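Local coordinates for malonyl CoA-acyl carrier protein transacylase (Clostridium perfringens, PDB 3PTW) that probably transfers the malonyl group from coenzyme A to acyl carrier protein, the reaction that supplies malonyl units for fatty acid synthesis, at residues L80-H85 with K303-L308; E126-M131 with C200-P205; K177-I182 with G187-L192; E213-S218 with N240-L245; K261-G266 with K285-V290. All blocks are in the same frame, centred on the assembly; numbering follows the deposited sequence.

Contact 1 (L80-H85 with K303-L308); sequences LGVKSH and KTLSKL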
# COMPACT_ATOMS: atom_id res chain seq x y z
N LEU A 80 -4.23 13.85 18.31
CA LEU A 80 -3.59 15.16 18.15
C LEU A 80 -4.35 16.10 17.20
O LEU A 80 -3.85 17.18 16.88
CB LEU A 80 -2.13 14.99 17.71
CG LEU A 80 -1.18 14.45 18.78
CD1 LEU A 80 0.09 13.90 18.15
CD2 LEU A 80 -0.86 15.55 19.84
N GLY A 81 -5.54 15.68 16.75
CA GLY A 81 -6.39 16.52 15.89
C GLY A 81 -6.03 16.52 14.41
O GLY A 81 -6.59 17.30 13.63
N VAL A 82 -5.10 15.67 14.00
CA VAL A 82 -4.77 15.56 12.58
C VAL A 82 -5.66 14.51 11.92
O VAL A 82 -5.61 13.31 12.23
CB VAL A 82 -3.22 15.42 12.29
CG1 VAL A 82 -2.45 14.93 13.50
CG2 VAL A 82 -2.94 14.57 11.05
N LYS A 83 -6.51 15.00 11.02
CA LYS A 83 -7.58 14.21 10.43
C LYS A 83 -7.76 14.52 8.96
O LYS A 83 -7.28 15.54 8.47
CB LYS A 83 -8.88 14.42 11.20
CG LYS A 83 -9.06 15.81 11.78
CD LYS A 83 -10.17 15.82 12.83
CE LYS A 83 -9.88 14.84 13.97
NZ LYS A 83 -10.94 14.88 15.00
N SER A 84 -8.46 13.62 8.27
CA SER A 84 -8.66 13.66 6.84
C SER A 84 -9.78 12.68 6.49
O SER A 84 -9.94 11.65 7.15
CB SER A 84 -7.39 13.23 6.10
OG SER A 84 -7.67 12.73 4.79
N HIS A 85 -10.52 12.99 5.43
CA HIS A 85 -11.52 12.07 4.91
C HIS A 85 -11.26 11.71 3.45
O HIS A 85 -12.19 11.33 2.72
CB HIS A 85 -12.92 12.66 5.09
CG HIS A 85 -13.12 13.98 4.40
ND1 HIS A 85 -12.88 15.19 5.03
CD2 HIS A 85 -13.55 14.28 3.16
CE1 HIS A 85 -13.15 16.17 4.19
NE2 HIS A 85 -13.57 15.65 3.05
N LYS A 303 8.19 17.08 12.84
CA LYS A 303 8.30 17.80 11.58
C LYS A 303 6.89 18.02 10.99
O LYS A 303 6.54 19.14 10.62
CB LYS A 303 9.20 17.02 10.60
CG LYS A 303 9.28 17.56 9.18
CD LYS A 303 10.55 17.06 8.47
CE LYS A 303 10.51 17.35 6.97
NZ LYS A 303 11.87 17.55 6.36
N THR A 304 6.09 16.95 10.95
CA THR A 304 4.74 17.02 10.41
C THR A 304 3.83 17.97 11.20
O THR A 304 3.21 18.86 10.63
CB THR A 304 4.13 15.61 10.26
OG1 THR A 304 4.86 14.90 9.26
CG2 THR A 304 2.68 15.65 9.84
N LEU A 305 3.79 17.79 12.52
CA LEU A 305 2.98 18.66 13.38
C LEU A 305 3.42 20.12 13.27
O LEU A 305 2.59 21.03 13.27
CB LEU A 305 3.04 18.22 14.85
CG LEU A 305 2.46 16.86 15.27
CD1 LEU A 305 2.62 16.66 16.77
CD2 LEU A 305 0.99 16.69 14.85
N SER A 306 4.74 20.33 13.16
CA SER A 306 5.29 21.68 13.01
C SER A 306 4.79 22.35 11.72
O SER A 306 4.39 23.52 11.74
CB SER A 306 6.82 21.64 13.05
OG SER A 306 7.33 22.90 13.42
N LYS A 307 4.81 21.60 10.62
CA LYS A 307 4.26 22.09 9.35
C LYS A 307 2.75 22.36 9.45
O LYS A 307 2.27 23.39 8.98
CB LYS A 307 4.57 21.12 8.20
CG LYS A 307 4.05 21.58 6.83
CD LYS A 307 4.57 22.97 6.45
CE LYS A 307 4.29 23.27 4.99
NZ LYS A 307 4.71 24.64 4.62
N LEU A 308 2.01 21.45 10.06
CA LEU A 308 0.56 21.64 10.19
C LEU A 308 0.19 22.87 11.03
O LEU A 308 -0.81 23.54 10.75
CB LEU A 308 -0.14 20.38 10.73
CG LEU A 308 -0.12 19.17 9.80
CD1 LEU A 308 -0.71 17.94 10.50
CD2 LEU A 308 -0.84 19.45 8.49

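Contact 2 (E126-M131 with C200-P205); sequences EGIGGM and CSMLQP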
# COMPACT_ATOMS: atom_id res chain seq x y z
N GLU A 126 7.77 -20.87 -5.93
CA GLU A 126 9.02 -20.10 -5.92
C GLU A 126 9.82 -20.36 -7.19
O GLU A 126 9.98 -21.50 -7.61
CB GLU A 126 9.85 -20.49 -4.69
CG GLU A 126 11.03 -19.58 -4.39
CD GLU A 126 11.62 -19.82 -2.99
OE1 GLU A 126 11.60 -18.87 -2.18
OE2 GLU A 126 12.07 -20.95 -2.71
N GLY A 127 10.31 -19.28 -7.80
CA GLY A 127 11.18 -19.38 -8.97
C GLY A 127 10.49 -19.38 -10.33
O GLY A 127 11.16 -19.53 -11.36
N ILE A 128 9.17 -19.22 -10.36
CA ILE A 128 8.51 -19.19 -11.67
C ILE A 128 8.07 -17.80 -12.13
O ILE A 128 8.09 -17.49 -13.33
CB ILE A 128 7.38 -20.28 -11.83
CG1 ILE A 128 6.00 -19.65 -11.94
CG2 ILE A 128 7.50 -21.40 -10.76
CD1 ILE A 128 5.01 -20.49 -12.70
N GLY A 129 7.68 -16.96 -11.17
CA GLY A 129 7.21 -15.63 -11.48
C GLY A 129 7.98 -14.62 -10.66
O GLY A 129 8.61 -14.97 -9.68
N GLY A 130 7.92 -13.36 -11.08
CA GLY A 130 8.63 -12.28 -10.38
C GLY A 130 8.10 -10.92 -10.75
O GLY A 130 7.00 -10.80 -11.30
N MET A 131 8.87 -9.88 -10.44
CA MET A 131 8.46 -8.52 -10.74
C MET A 131 9.65 -7.72 -11.25
O MET A 131 10.80 -7.97 -10.84
CB MET A 131 7.83 -7.85 -9.52
CG MET A 131 6.57 -8.57 -9.01
SD MET A 131 5.92 -7.82 -7.50
CE MET A 131 4.85 -6.57 -8.22
N CYS A 200 -0.67 -9.61 -11.12
CA CYS A 200 -1.04 -10.12 -12.44
C CYS A 200 -2.00 -11.30 -12.29
O CYS A 200 -2.25 -11.78 -11.18
CB CYS A 200 0.19 -10.50 -13.28
SG CYS A 200 1.04 -11.98 -12.72
N SER A 201 -2.52 -11.75 -13.43
CA SER A 201 -3.48 -12.85 -13.49
C SER A 201 -2.98 -14.16 -12.83
O SER A 201 -3.79 -15.03 -12.51
CB SER A 201 -3.86 -13.10 -14.95
OG SER A 201 -2.78 -13.72 -15.64
N MET A 202 -1.67 -14.28 -12.63
CA MET A 202 -1.13 -15.49 -11.99
C MET A 202 -1.54 -15.61 -10.54
O MET A 202 -1.44 -16.69 -9.95
CB MET A 202 0.40 -15.53 -12.10
CG MET A 202 0.91 -15.73 -13.51
SD MET A 202 2.68 -15.50 -13.62
CE MET A 202 3.25 -17.10 -13.01
N LEU A 203 -2.00 -14.51 -9.94
CA LEU A 203 -2.48 -14.55 -8.57
C LEU A 203 -3.97 -14.83 -8.47
O LEU A 203 -4.57 -14.62 -7.43
CB LEU A 203 -2.12 -13.27 -7.81
CG LEU A 203 -1.01 -13.45 -6.77
CD1 LEU A 203 0.30 -13.86 -7.43
CD2 LEU A 203 -0.83 -12.18 -5.92
N GLN A 204 -4.55 -15.30 -9.57
CA GLN A 204 -5.96 -15.71 -9.60
C GLN A 204 -6.31 -16.63 -8.41
O GLN A 204 -7.36 -16.44 -7.80
CB GLN A 204 -6.31 -16.36 -10.95
CG GLN A 204 -7.74 -16.88 -11.10
CD GLN A 204 -8.80 -15.78 -10.99
OE1 GLN A 204 -8.57 -14.63 -11.38
NE2 GLN A 204 -9.96 -16.14 -10.46
N PRO A 205 -5.44 -17.61 -8.06
CA PRO A 205 -5.80 -18.51 -6.94
C PRO A 205 -5.84 -17.81 -5.58
O PRO A 205 -6.63 -18.19 -4.71
CB PRO A 205 -4.70 -19.57 -6.96
CG PRO A 205 -4.14 -19.52 -8.37
CD PRO A 205 -4.20 -18.06 -8.72

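Contact 3 (K177-I182 with G187-L192); sequences KAMEFI and GRAIKL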
# COMPACT_ATOMS: atom_id res chain seq x y z
N LYS A 177 12.51 -11.65 -21.28
CA LYS A 177 12.39 -11.10 -22.64
C LYS A 177 11.96 -9.62 -22.64
O LYS A 177 12.48 -8.81 -23.42
CB LYS A 177 11.46 -11.95 -23.50
CG LYS A 177 11.93 -12.08 -24.94
CD LYS A 177 12.58 -13.43 -25.25
CE LYS A 177 13.85 -13.69 -24.44
NZ LYS A 177 14.09 -15.16 -24.34
N ALA A 178 11.04 -9.27 -21.74
CA ALA A 178 10.56 -7.90 -21.58
C ALA A 178 11.70 -6.95 -21.26
O ALA A 178 11.79 -5.86 -21.84
CB ALA A 178 9.48 -7.83 -20.50
N MET A 179 12.58 -7.38 -20.35
CA MET A 179 13.78 -6.63 -19.97
C MET A 179 14.68 -6.36 -21.18
O MET A 179 15.16 -5.23 -21.34
CB MET A 179 14.56 -7.37 -18.88
CG MET A 179 13.87 -7.40 -17.51
SD MET A 179 14.79 -8.42 -16.32
CE MET A 179 16.36 -7.52 -16.29
N GLU A 180 14.91 -7.38 -22.01
CA GLU A 180 15.61 -7.22 -23.30
C GLU A 180 14.93 -6.16 -24.15
O GLU A 180 15.59 -5.22 -24.60
CB GLU A 180 15.66 -8.54 -24.10
CG GLU A 180 16.65 -9.59 -23.60
CD GLU A 180 16.64 -10.87 -24.45
OE1 GLU A 180 16.93 -11.96 -23.90
OE2 GLU A 180 16.35 -10.79 -25.67
N PHE A 181 13.62 -6.29 -24.37
CA PHE A 181 12.86 -5.34 -25.19
C PHE A 181 12.89 -3.91 -24.63
O PHE A 181 12.98 -2.94 -25.40
CB PHE A 181 11.40 -5.80 -25.40
CG PHE A 181 11.26 -7.05 -26.23
CD1 PHE A 181 10.47 -8.11 -25.77
CD2 PHE A 181 11.91 -7.19 -27.46
CE1 PHE A 181 10.33 -9.28 -26.53
CE2 PHE A 181 11.77 -8.36 -28.23
CZ PHE A 181 10.98 -9.41 -27.75
N ILE A 182 12.82 -3.78 -23.31
CA ILE A 182 12.88 -2.46 -22.67
C ILE A 182 14.21 -1.75 -22.98
O ILE A 182 14.22 -0.57 -23.35
CB ILE A 182 12.59 -2.55 -21.14
CG1 ILE A 182 11.10 -2.79 -20.91
CG2 ILE A 182 12.99 -1.27 -20.40
CD1 ILE A 182 10.79 -3.50 -19.63
N GLY A 187 14.51 2.44 -22.45
CA GLY A 187 14.09 2.36 -21.06
C GLY A 187 15.06 1.52 -20.26
O GLY A 187 16.04 0.99 -20.80
N ARG A 188 14.79 1.41 -18.97
CA ARG A 188 15.60 0.60 -18.07
C ARG A 188 14.68 -0.33 -17.32
O ARG A 188 13.56 0.03 -16.99
CB ARG A 188 16.34 1.47 -17.05
CG ARG A 188 17.59 2.18 -17.57
CD ARG A 188 18.34 2.84 -16.41
NE ARG A 188 18.66 1.84 -15.39
CZ ARG A 188 18.60 2.04 -14.08
NH1 ARG A 188 18.90 1.05 -13.25
NH2 ARG A 188 18.23 3.21 -13.59
N ALA A 189 15.18 -1.54 -17.06
CA ALA A 189 14.42 -2.54 -16.34
C ALA A 189 15.29 -3.12 -15.24
O ALA A 189 16.45 -3.46 -15.47
CB ALA A 189 13.97 -3.63 -17.29
N ILE A 190 14.73 -3.20 -14.04
CA ILE A 190 15.43 -3.81 -12.91
C ILE A 190 14.61 -4.98 -12.41
O ILE A 190 13.44 -4.82 -12.07
CB ILE A 190 15.62 -2.83 -11.71
CG1 ILE A 190 16.06 -1.44 -12.20
CG2 ILE A 190 16.61 -3.42 -10.67
CD1 ILE A 190 15.92 -0.36 -11.12
N LYS A 191 15.21 -6.16 -12.37
CA LYS A 191 14.54 -7.30 -11.75
C LYS A 191 14.47 -7.05 -10.24
O LYS A 191 15.50 -6.89 -9.58
CB LYS A 191 15.26 -8.61 -12.06
CG LYS A 191 14.48 -9.84 -11.63
CD LYS A 191 15.37 -11.08 -11.52
CE LYS A 191 14.62 -12.22 -10.83
NZ LYS A 191 15.30 -13.53 -11.06
N LEU A 192 13.26 -6.99 -9.72
CA LEU A 192 13.05 -6.76 -8.30
C LEU A 192 13.40 -8.03 -7.51
O LEU A 192 13.36 -9.13 -8.08
CB LEU A 192 11.62 -6.29 -8.03
CG LEU A 192 11.24 -4.91 -8.59
CD1 LEU A 192 9.80 -4.60 -8.29
CD2 LEU A 192 12.14 -3.80 -8.02

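Contact 4 (E213-S218 with N240-L245); sequences ELNKIS and NIIELL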
# COMPACT_ATOMS: atom_id res chain seq x y z
N GLU A 213 -12.58 -15.57 2.13
CA GLU A 213 -12.32 -14.94 3.44
C GLU A 213 -13.08 -13.62 3.63
O GLU A 213 -13.72 -13.41 4.66
CB GLU A 213 -10.81 -14.68 3.61
CG GLU A 213 -9.98 -15.95 3.78
CD GLU A 213 -10.54 -16.88 4.86
OE1 GLU A 213 -10.88 -16.39 5.97
OE2 GLU A 213 -10.65 -18.09 4.57
N LEU A 214 -13.00 -12.74 2.64
CA LEU A 214 -13.76 -11.48 2.65
C LEU A 214 -15.26 -11.72 2.91
O LEU A 214 -15.86 -11.00 3.70
CB LEU A 214 -13.55 -10.68 1.35
CG LEU A 214 -12.22 -9.91 1.19
CD1 LEU A 214 -11.95 -9.55 -0.28
CD2 LEU A 214 -12.20 -8.63 2.06
N ASN A 215 -15.85 -12.72 2.26
CA ASN A 215 -17.27 -13.06 2.45
C ASN A 215 -17.68 -13.44 3.89
O ASN A 215 -18.86 -13.41 4.23
CB ASN A 215 -17.69 -14.16 1.47
CG ASN A 215 -17.91 -13.63 0.05
OD1 ASN A 215 -18.24 -12.48 -0.15
ND2 ASN A 215 -17.75 -14.50 -0.94
N LYS A 216 -16.69 -13.81 4.71
CA LYS A 216 -16.94 -14.22 6.11
C LYS A 216 -17.02 -13.05 7.09
O LYS A 216 -17.63 -13.17 8.15
CB LYS A 216 -15.88 -15.21 6.60
CG LYS A 216 -15.88 -16.58 5.93
CD LYS A 216 -14.52 -17.24 6.14
CE LYS A 216 -14.47 -18.67 5.65
NZ LYS A 216 -14.51 -19.60 6.81
N ILE A 217 -16.41 -11.91 6.75
CA ILE A 217 -16.34 -10.83 7.74
C ILE A 217 -17.39 -9.74 7.48
O ILE A 217 -18.03 -9.71 6.43
CB ILE A 217 -14.89 -10.22 7.91
CG1 ILE A 217 -14.63 -9.03 6.98
CG2 ILE A 217 -13.80 -11.31 7.87
CD1 ILE A 217 -13.75 -9.30 5.80
N SER A 218 -17.56 -8.86 8.46
CA SER A 218 -18.52 -7.77 8.37
C SER A 218 -17.92 -6.53 7.71
O SER A 218 -16.88 -6.01 8.14
CB SER A 218 -19.12 -7.45 9.74
OG SER A 218 -18.15 -7.60 10.76
N ASN A 240 -18.89 -2.87 -5.44
CA ASN A 240 -18.71 -4.05 -4.61
C ASN A 240 -17.32 -4.08 -3.98
O ASN A 240 -16.32 -4.34 -4.65
CB ASN A 240 -18.95 -5.31 -5.44
CG ASN A 240 -19.07 -6.56 -4.58
OD1 ASN A 240 -18.16 -6.91 -3.81
ND2 ASN A 240 -20.19 -7.24 -4.72
N ILE A 241 -17.25 -3.82 -2.68
CA ILE A 241 -15.97 -3.74 -1.98
C ILE A 241 -15.15 -5.04 -2.08
O ILE A 241 -13.98 -5.01 -2.46
CB ILE A 241 -16.15 -3.29 -0.51
CG1 ILE A 241 -16.60 -1.83 -0.46
CG2 ILE A 241 -14.84 -3.46 0.29
CD1 ILE A 241 -17.04 -1.38 0.91
N ILE A 242 -15.77 -6.17 -1.74
CA ILE A 242 -15.13 -7.49 -1.84
C ILE A 242 -14.48 -7.73 -3.21
O ILE A 242 -13.36 -8.24 -3.29
CB ILE A 242 -16.14 -8.62 -1.50
CG1 ILE A 242 -16.52 -8.57 -0.01
CG2 ILE A 242 -15.60 -10.01 -1.91
CD1 ILE A 242 -17.96 -8.97 0.28
N GLU A 243 -15.17 -7.34 -4.27
CA GLU A 243 -14.68 -7.58 -5.63
C GLU A 243 -13.50 -6.68 -5.96
O GLU A 243 -12.56 -7.13 -6.59
CB GLU A 243 -15.81 -7.40 -6.64
CG GLU A 243 -15.37 -7.32 -8.08
CD GLU A 243 -16.35 -6.51 -8.90
OE1 GLU A 243 -15.98 -5.38 -9.32
OE2 GLU A 243 -17.50 -6.98 -9.10
N LEU A 244 -13.57 -5.42 -5.55
CA LEU A 244 -12.45 -4.49 -5.73
C LEU A 244 -11.21 -4.92 -4.95
O LEU A 244 -10.09 -4.59 -5.33
CB LEU A 244 -12.86 -3.08 -5.33
CG LEU A 244 -13.20 -2.07 -6.45
CD1 LEU A 244 -13.60 -2.68 -7.79
CD2 LEU A 244 -14.25 -1.11 -5.97
N LEU A 245 -11.42 -5.66 -3.87
CA LEU A 245 -10.32 -6.13 -3.01
C LEU A 245 -9.82 -7.48 -3.54
O LEU A 245 -8.63 -7.80 -3.47
CB LEU A 245 -10.82 -6.26 -1.57
CG LEU A 245 -10.36 -5.33 -0.43
CD1 LEU A 245 -9.81 -3.98 -0.87
CD2 LEU A 245 -11.47 -5.19 0.60

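Contact 5 (K261-G266 with K285-V290); sequences KMIESG and KINKNV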
# COMPACT_ATOMS: atom_id res chain seq x y z
N LYS A 261 -6.47 11.77 -8.69
CA LYS A 261 -7.84 11.97 -8.26
C LYS A 261 -7.94 12.65 -6.91
O LYS A 261 -8.81 13.51 -6.68
CB LYS A 261 -8.62 10.65 -8.26
CG LYS A 261 -9.01 10.17 -9.66
CD LYS A 261 -10.18 10.97 -10.22
CE LYS A 261 -10.29 10.77 -11.72
NZ LYS A 261 -9.47 11.77 -12.48
N MET A 262 -7.03 12.29 -6.00
CA MET A 262 -6.98 12.93 -4.69
C MET A 262 -6.76 14.43 -4.88
O MET A 262 -7.44 15.24 -4.26
CB MET A 262 -5.90 12.30 -3.80
CG MET A 262 -6.28 10.93 -3.27
SD MET A 262 -5.06 10.14 -2.19
CE MET A 262 -5.40 11.00 -0.64
N ILE A 263 -5.80 14.79 -5.74
CA ILE A 263 -5.49 16.19 -6.04
C ILE A 263 -6.67 16.88 -6.73
O ILE A 263 -7.01 18.01 -6.37
CB ILE A 263 -4.19 16.31 -6.89
CG1 ILE A 263 -2.99 15.90 -6.03
CG2 ILE A 263 -4.04 17.74 -7.48
CD1 ILE A 263 -1.64 15.98 -6.71
N GLU A 264 -7.29 16.20 -7.69
CA GLU A 264 -8.54 16.65 -8.32
C GLU A 264 -9.57 17.01 -7.27
O GLU A 264 -10.23 18.04 -7.36
CB GLU A 264 -9.12 15.54 -9.20
CG GLU A 264 -9.24 15.86 -10.66
CD GLU A 264 -10.06 14.81 -11.41
OE1 GLU A 264 -9.63 14.42 -12.52
OE2 GLU A 264 -11.10 14.36 -10.87
N SER A 265 -9.68 16.15 -6.27
CA SER A 265 -10.64 16.27 -5.19
C SER A 265 -10.25 17.35 -4.18
O SER A 265 -10.96 17.56 -3.20
CB SER A 265 -10.81 14.93 -4.49
OG SER A 265 -11.10 13.90 -5.43
N GLY A 266 -9.12 18.01 -4.41
CA GLY A 266 -8.73 19.16 -3.61
C GLY A 266 -7.71 18.95 -2.50
O GLY A 266 -7.47 19.88 -1.73
N LYS A 285 7.00 13.34 -7.22
CA LYS A 285 7.25 13.17 -8.66
C LYS A 285 5.99 13.31 -9.51
O LYS A 285 6.09 13.65 -10.70
CB LYS A 285 7.88 11.80 -8.93
CG LYS A 285 9.35 11.74 -8.56
CD LYS A 285 9.87 10.32 -8.41
CE LYS A 285 11.00 10.34 -7.37
NZ LYS A 285 11.86 9.17 -7.48
N ILE A 286 4.82 13.03 -8.93
CA ILE A 286 3.55 13.24 -9.62
C ILE A 286 3.25 14.75 -9.69
O ILE A 286 2.93 15.29 -10.76
CB ILE A 286 2.39 12.42 -8.95
CG1 ILE A 286 2.56 10.91 -9.22
CG2 ILE A 286 1.01 12.89 -9.43
CD1 ILE A 286 2.04 10.03 -8.11
N ASN A 287 3.41 15.42 -8.56
CA ASN A 287 3.08 16.84 -8.46
C ASN A 287 4.05 17.50 -7.50
O ASN A 287 4.11 17.15 -6.31
CB ASN A 287 1.62 17.02 -8.02
CG ASN A 287 1.18 18.47 -8.00
OD1 ASN A 287 1.70 19.29 -7.24
ND2 ASN A 287 0.18 18.78 -8.81
N LYS A 288 4.82 18.45 -8.02
CA LYS A 288 5.90 19.07 -7.27
C LYS A 288 5.43 20.21 -6.35
O LYS A 288 6.22 20.74 -5.56
CB LYS A 288 6.96 19.60 -8.25
CG LYS A 288 8.41 19.45 -7.79
CD LYS A 288 9.39 19.82 -8.91
CE LYS A 288 9.37 18.81 -10.07
NZ LYS A 288 9.96 19.37 -11.32
N ASN A 289 4.15 20.56 -6.45
CA ASN A 289 3.61 21.75 -5.77
C ASN A 289 2.93 21.49 -4.44
O ASN A 289 3.00 22.30 -3.53
CB ASN A 289 2.66 22.51 -6.69
CG ASN A 289 3.34 22.99 -7.94
OD1 ASN A 289 2.86 22.76 -9.05
ND2 ASN A 289 4.49 23.65 -7.78
N VAL A 290 2.25 20.35 -4.34
CA VAL A 290 1.55 19.96 -3.12
C VAL A 290 2.53 19.74 -1.97
O VAL A 290 3.70 19.38 -2.18
CB VAL A 290 0.68 18.70 -3.33
CG1 VAL A 290 -0.33 18.93 -4.43
CG2 VAL A 290 1.55 17.48 -3.65

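Contact 1 (L80-H85 with K303-L308)
Leu308 N donates to Thr304 O at 2.9 Å, an ordinary helical bond that keeps in place the turn of helix 298-315 whose Leu305 and Leu308 meet Leu80 and Val82. Between the two segments themselves only apolar side chains touch. The CD1 methyls of Leu80 and Leu305 meet tip to tip at 4.0 Å, their side chains crossing at about a right angle. The other branch of Leu305, CD2, comes to 4.1 Å from Val82 CG1, so the fork of this one leucine serves both loop residues. Its CB does not aim at the loop; a CG anti to the carbonyl carbon (chi1 -65°) carries the methyls there. Val82 turns CB and CG2 onto Leu308, with CB 4.0 Å from Leu308 CD1. Val82 is buried and also packs on Phe6 of strand 4-8. Gly81, at a phi of 82°, is the C-prime residue of a Schellman motif, with Gly81 N bonded to Asp78 O and Val82 N to Leu77 O; Val82 packs back on Leu77, the hydrophobic contact of such a motif. Helix 298-315 thus lies against a helix-to-strand connection of this alpha/beta fold, from helix 59-79 to strand 86-89, which leads to a probable GxSxG nucleophile elbow.

Contact 2 (E126-M131 with C200-P205)
The backbones stay well apart, Gly129 CA and Met202 CA being 8.4 Å from each other at their nearest pairing, with the start of strand 129-135 facing the short 3-10 turn that leads into helix 204-214. One side chain, that of Met202, bridges the distance. It runs out nearly straight as far as SD and then bends (chi3 80°), which swings the CE methyl onto Ile128. There CE lies 3.8 Å from Ile128 CD1 and 3.9 Å from Ile128 CG1, so the methyl rests against the end of the longer isoleucine branch, the two side chains crossing at a slant. The same methyl faces the bare backbone of Gly129, with Met202 CE 4.5 Å from Gly129 CA. The base of the methionine is held by its own turn: Leu203 N donates to Cys200 O at 3.0 Å, and Met202 N points to the sulfur of Cys200 in a long bond, 3.6 Å from N to SG, with an angle of 155° at the hydrogen. Around the contact, Met202 also touches Val124 and Glu171, while Ser201 N is bonded to Glu156 OE1 of strand 155-162. Ile128 and Gly130 form backbone bonds with Leu172, which opens helix 172-184, and Gly170, just past strand 165-169, and Gln204 reaches Lys250 and Glu208. The methionine therefore sits where the first residues of an inner strand of the small sheet meet the 3-10 turn leading into helix 204-214, the helix by which the chain returns to the large subdomain.

Contact 3 (K177-I182 with G187-L192)
Ala189 presents its CB to helix 172-184 and is met there by Met179 and Ile182, one helical turn apart. Met179 lays its CG 3.8 Å from Ala189 CB, then bends at the thioether (chi3 61°); SD passes 4.3 Å from Lys191 CB and CE comes over the carbonyl oxygen of Ala189. Ile182 uses both branches. Its CG1, anti to the carbonyl carbon, carries CD1 to 4.0 Å from Ala189 CB, while CG2, anti to the backbone N, presses on the peptide between Gly187 and Arg188, 3.5 Å from Arg188 N. Helix and strand run nearly antiparallel, at 154°, with axes 7.5 Å apart at their closest. They are the last helix and last strand of a ferredoxin-like subdomain: strands 165-169 and 188-191 lie on either side of strand 129-135, making a split beta-alpha-beta unit with helix 172-184 packed on one face. The connection from helix 172-184 to strand 188-191 is tied by Gly187 N donating to Ile182 O at 3.2 Å, a bent bond with 139° at the hydrogen and the donor tilted from the carbonyl plane. Alternation along the strand sends Arg188 and Ile190 away from the helix. Lys191 touches Met179 with the root of its chain alone, its extended remainder leading off. Ala189 also packs on Val132 and Ile182 on Val134, both of strand 129-135.

Contact 4 (E213-S218 with N240-L245)
Leu214 and Ile242 bury the most surface here, and Leu245 completes the apolar cluster. The CB of Leu214 sits between the two branches of Ile242, 3.9 Å from Ile242 CG1 and equally far from Ile242 CG2. Farther out the leucine forks: CD1 lies 3.6 Å from the carbonyl oxygen Ile242 O and 3.7 Å from Leu245 CB, while CD2 meets Leu245 CD2 at 3.8 Å, the two leucines crossing at about a right angle. Ile242 keeps CG1 anti to its carbonyl carbon (chi1 -68°), which sets CG1 against Leu214 CB and leaves CD1 beside Asn215, where Asn215 OD1 is 3.5 Å from Ile242 CD1; this is contact, not a bond. Asn240 is the N-cap of helix 241-248, its OD1 receiving Glu243 N at 3.1 Å, the donor lying above the amide plane. On the other side a type I turn runs from Leu214 to Ile217. Leu214 also rests on Leu112 of helix 106-122, and Leu245 on Tyr95 and Leu98 of helix 93-100, which follows the probable nucleophile elbow. Such joining of the C-terminal part of one helix to the N-capped first turn of another belongs to the helical layer of the large alpha/beta subdomain.

Contact 5 (K261-G266 with K285-V290)
Van der Waals contact alone joins the two segments, and one methyl, Ile263 CD1, makes it. It lies over one face of the Asn287 amide, toward its CB and ND2 side, 3.7 Å from Asn287 CB and 3.9 Å from Asn287 ND2; a second carbon-to-carbon touch, at 4.0 Å, is with Val290 CG1. Hydrogen bonds shape each side separately. With CG anti to the backbone N (chi1 -176°), Asn287 folds its OD1 forward onto the chain ahead, where it accepts Asn289 N at 2.9 Å and Val290 N at 3.1 Å. The two donors come from opposite faces of the amide plane, an Asx turn and Asx motif that fix the rotation of the group Ile263 touches. In the helix, Lys261 O likewise takes two bonds from opposite faces, from Ser265 N and, at 2.6 Å, from Ser265 OG, and Gly266 closes the helix in a Schellman motif. The salt bridge is also internal to its segment: Lys261 NZ reaches Glu264 OE1 at 2.7 Å from above the carboxylate plane. The contact links the last turn of helix 255-264 to the loop that follows helix 278-286. The division implies that polar bonds set the shape of each chain turn, while between the turns there is only a small van der Waals touch, beside the Phe270 of strand 269-273 that Ile263 and Val290 share.

Overall arrangement
Contact 3 lies within the small ferredoxin-like subdomain, and contact 2 joins its sheet to the approach to helix 204-214; the two share that sheet, where Met131 O probably accepts a bond from Leu192 N. Contacts 1, 4 and 5 lie in the large subdomain, and contact 1 is on the opposite side of the chain's centre from contacts 2 and 3, with centres about 39 and 40 Å away. Helix 204-214 serves both contact 2 and contact 4. None is wholly core: contact 5 is a surface contact, the others partly buried. Contact 3 alone adds a hydrogen bond between its segments to apolar packing; the others rely on van der Waals contact, with an asparagine taking part in 4 and 5.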